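Local coordinates for signal recognition particle 54 kDa protein (Aeropyrum pernix, PDB 7EPK) that is the SRP54 protein of an archaeal signal recognition particle, combining a helical bundle domain, a P-loop GTPase domain and a signal peptide binding domain, at residues A[389-393]-A[394-398]. Numbering follows the deposited sequence.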
ATOM      1  N   GLU A 389      16.641  29.153 -30.659  1.00 75.06           N
ATOM      2  CA  GLU A 389      17.141  29.790 -31.919  1.00 80.43           C
ATOM      3  C   GLU A 389      18.664  29.976 -31.863  1.00 80.63           C
ATOM      4  O   GLU A 389      19.289  30.044 -32.936  1.00 89.12           O
ATOM      5  CB  GLU A 389      16.467  31.144 -32.176  1.00 83.54           C
ATOM      6  CG  GLU A 389      16.266  32.013 -30.932  1.00 84.22           C
ATOM      7  CD  GLU A 389      14.961  31.797 -30.165  1.00 86.42           C
ATOM      8  OE1 GLU A 389      14.151  30.907 -30.556  1.00 82.94           O
ATOM      9  OE2 GLU A 389      14.743  32.522 -29.170  1.00 92.38           O
ATOM     10  N   ILE A 390      19.221  30.052 -30.651  1.00 75.90           N
ATOM     11  CA  ILE A 390      20.682  30.120 -30.357  1.00 69.73           C
ATOM     12  C   ILE A 390      21.367  28.860 -30.885  1.00 65.37           C
ATOM     13  O   ILE A 390      22.560  28.958 -31.174  1.00 71.74           O
ATOM     14  CB  ILE A 390      20.900  30.334 -28.837  1.00 82.22           C
ATOM     15  CG1 ILE A 390      21.042  31.824 -28.497  1.00 90.43           C
ATOM     16  CG2 ILE A 390      22.057  29.519 -28.263  1.00 79.50           C
ATOM     17  CD1 ILE A 390      22.000  32.594 -29.398  1.00100.18           C
ATOM     18  N   ILE A 391      20.641  27.741 -30.985  1.00 67.71           N
ATOM     19  CA  ILE A 391      21.181  26.386 -31.317  1.00 71.67           C
ATOM     20  C   ILE A 391      21.702  26.400 -32.753  1.00 78.83           C
ATOM     21  O   ILE A 391      20.880  26.306 -33.678  1.00 80.18           O
ATOM     22  CB  ILE A 391      20.124  25.280 -31.110  1.00 71.19           C
ATOM     23  CG1 ILE A 391      19.701  25.172 -29.641  1.00 71.40           C
ATOM     24  CG2 ILE A 391      20.636  23.953 -31.650  1.00 73.41           C
ATOM     25  CD1 ILE A 391      18.665  24.098 -29.347  1.00 71.73           C
ATOM     26  N   ASP A 392      23.027  26.520 -32.896  1.00 93.46           N
ATOM     27  CA  ASP A 392      23.807  26.456 -34.162  1.00 85.00           C
ATOM     28  C   ASP A 392      24.143  24.984 -34.416  1.00 85.35           C
ATOM     29  O   ASP A 392      23.430  24.119 -33.856  1.00 73.03           O
ATOM     30  CB  ASP A 392      25.066  27.334 -34.072  1.00 84.08           C
ATOM     31  CG  ASP A 392      26.093  26.840 -33.060  1.00 85.58           C
ATOM     32  OD1 ASP A 392      26.160  25.599 -32.835  1.00 72.96           O
ATOM     33  OD2 ASP A 392      26.806  27.695 -32.486  1.00 86.57           O
ATOM     34  N   LYS A 393      25.209  24.726 -35.185  1.00 92.11           N
ATOM     35  CA  LYS A 393      25.654  23.370 -35.602  1.00 94.89           C
ATOM     36  C   LYS A 393      26.427  22.706 -34.460  1.00 91.37           C
ATOM     37  O   LYS A 393      26.204  21.492 -34.234  1.00 88.74           O
ATOM     38  CB  LYS A 393      26.511  23.456 -36.869  1.00 99.56           C
ATOM     39  CG  LYS A 393      25.740  23.324 -38.177  1.00105.45           C
ATOM     40  CD  LYS A 393      24.875  22.062 -38.268  1.00111.37           C
ATOM     41  CE  LYS A 393      25.618  20.777 -37.957  1.00106.75           C
ATOM     42  NZ  LYS A 393      24.920  19.585 -38.496  1.00100.96           N
ATOM     43  N   ARG A 394      27.296  23.482 -33.800  1.00 90.11           N
ATOM     44  CA  ARG A 394      28.146  23.061 -32.650  1.00 91.99           C
ATOM     45  C   ARG A 394      27.253  22.585 -31.498  1.00 95.54           C
ATOM     46  O   ARG A 394      27.535  21.503 -30.939  1.00 90.21           O
ATOM     47  CB  ARG A 394      29.030  24.217 -32.167  1.00 91.59           C
ATOM     48  CG  ARG A 394      29.821  23.892 -30.909  1.00 90.02           C
ATOM     49  CD  ARG A 394      30.593  25.080 -30.383  1.00 96.76           C
ATOM     50  NE  ARG A 394      31.354  24.714 -29.194  1.00102.51           N
ATOM     51  CZ  ARG A 394      32.490  24.018 -29.194  1.00107.36           C
ATOM     52  NH1 ARG A 394      33.026  23.590 -30.327  1.00111.31           N
ATOM     53  NH2 ARG A 394      33.091  23.743 -28.050  1.00107.14           N
ATOM     54  N   ARG A 395      26.242  23.389 -31.140  1.00 94.21           N
ATOM     55  CA  ARG A 395      25.259  23.068 -30.070  1.00 84.85           C
ATOM     56  C   ARG A 395      24.474  21.829 -30.500  1.00 77.38           C
ATOM     57  O   ARG A 395      24.456  20.848 -29.736  1.00 81.49           O
ATOM     58  CB  ARG A 395      24.352  24.271 -29.803  1.00 81.17           C
ATOM     59  CG  ARG A 395      25.095  25.434 -29.163  1.00 76.70           C
ATOM     60  CD  ARG A 395      24.273  26.705 -29.074  1.00 76.43           C
ATOM     61  NE  ARG A 395      25.011  27.721 -28.333  1.00 75.63           N
ATOM     62  CZ  ARG A 395      24.984  27.894 -27.013  1.00 73.92           C
ATOM     63  NH1 ARG A 395      24.209  27.141 -26.242  1.00 84.14           N
ATOM     64  NH2 ARG A 395      25.733  28.836 -26.464  1.00 66.84           N
ATOM     65  N   MET A 396      23.912  21.865 -31.709  1.00 70.54           N
ATOM     66  CA  MET A 396      23.090  20.774 -32.295  1.00 75.49           C
ATOM     67  C   MET A 396      23.835  19.456 -32.097  1.00 82.09           C
ATOM     68  O   MET A 396      23.220  18.459 -31.638  1.00 69.56           O
ATOM     69  CB  MET A 396      22.857  21.031 -33.787  1.00 80.04           C
ATOM     70  CG  MET A 396      21.528  20.527 -34.295  1.00 79.37           C
ATOM     71  SD  MET A 396      20.965  21.410 -35.784  1.00 80.83           S
ATOM     72  CE  MET A 396      20.414  22.958 -35.077  1.00 94.14           C
ATOM     73  N   ARG A 397      25.135  19.488 -32.402  1.00 99.46           N
ATOM     74  CA  ARG A 397      26.082  18.356 -32.241  1.00102.87           C
ATOM     75  C   ARG A 397      26.162  17.976 -30.754  1.00 86.53           C
ATOM     76  O   ARG A 397      25.852  16.819 -30.448  1.00 78.68           O
ATOM     77  CB  ARG A 397      27.434  18.725 -32.863  1.00116.97           C
ATOM     78  CG  ARG A 397      28.512  17.658 -32.723  1.00134.33           C
ATOM     79  CD  ARG A 397      28.248  16.379 -33.506  1.00133.27           C
ATOM     80  NE  ARG A 397      29.114  15.285 -33.071  1.00133.27           N
ATOM     81  CZ  ARG A 397      29.173  14.077 -33.629  1.00127.27           C
ATOM     82  NH1 ARG A 397      28.412  13.776 -34.672  1.00125.77           N
ATOM     83  NH2 ARG A 397      30.002  13.171 -33.138  1.00118.57           N
ATOM     84  N   ARG A 398      26.531  18.904 -29.862  1.00 83.70           N
ATOM     85  CA  ARG A 398      26.692  18.609 -28.403  1.00 89.51           C
ATOM     86  C   ARG A 398      25.411  17.949 -27.889  1.00 86.07           C
ATOM     87  O   ARG A 398      25.527  16.995 -27.092  1.00 90.17           O
ATOM     88  CB  ARG A 398      26.994  19.853 -27.554  1.00 91.42           C
ATOM     89  CG  ARG A 398      27.162  19.576 -26.058  1.00 90.07           C
ATOM     90  CD  ARG A 398      27.228  20.811 -25.149  1.00 88.66           C
ATOM     91  NE  ARG A 398      26.142  21.772 -25.372  1.00 88.88           N
ATOM     92  CZ  ARG A 398      24.886  21.633 -24.951  1.00 81.38           C
ATOM     93  NH1 ARG A 398      24.521  20.569 -24.259  1.00 85.34           N
ATOM     94  NH2 ARG A 398      23.987  22.558 -25.234  1.00 77.78           N
TER
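The CA atoms of Ile391 and Arg395 lie 5.4 Å apart where the chain leaves a short 3-10 segment (389-390) and enters helix 393-402 at Lys393. The first helical bond runs from Met396 N to Asp392 O at 3.1 Å. The next joins Arg397 N to Lys393 O at 2.9 Å. Asp392 is the N-cap. Its CG sits between the backbone N and the carbonyl carbon (chi1 66°), which turns the carboxylate toward the backbone amides at the helix start. There OD1 accepts from Arg395 N at 2.8 Å, in a nearly straight bond (165°). The charged end of Arg395 is not paired with this carboxylate. Its chain runs extended past Ile390, whose CG2 lies over the outer part of one guanidinium face, 3.5 Å from Arg395 NE. Arg395 NH1 forms a salt bridge with Glu384, which also pairs with Arg398. On the buried side, Ile391 CG2 meets Met396 CE at 3.6 Å, and the two side chains run roughly perpendicular to each other. The contact is an N-capped helix start in the signal peptide binding domain. The salt bridges tie helix 393-402 to the preceding helix 382-386, while Met396 packs on Val410 and Leu414 of helix 409-423.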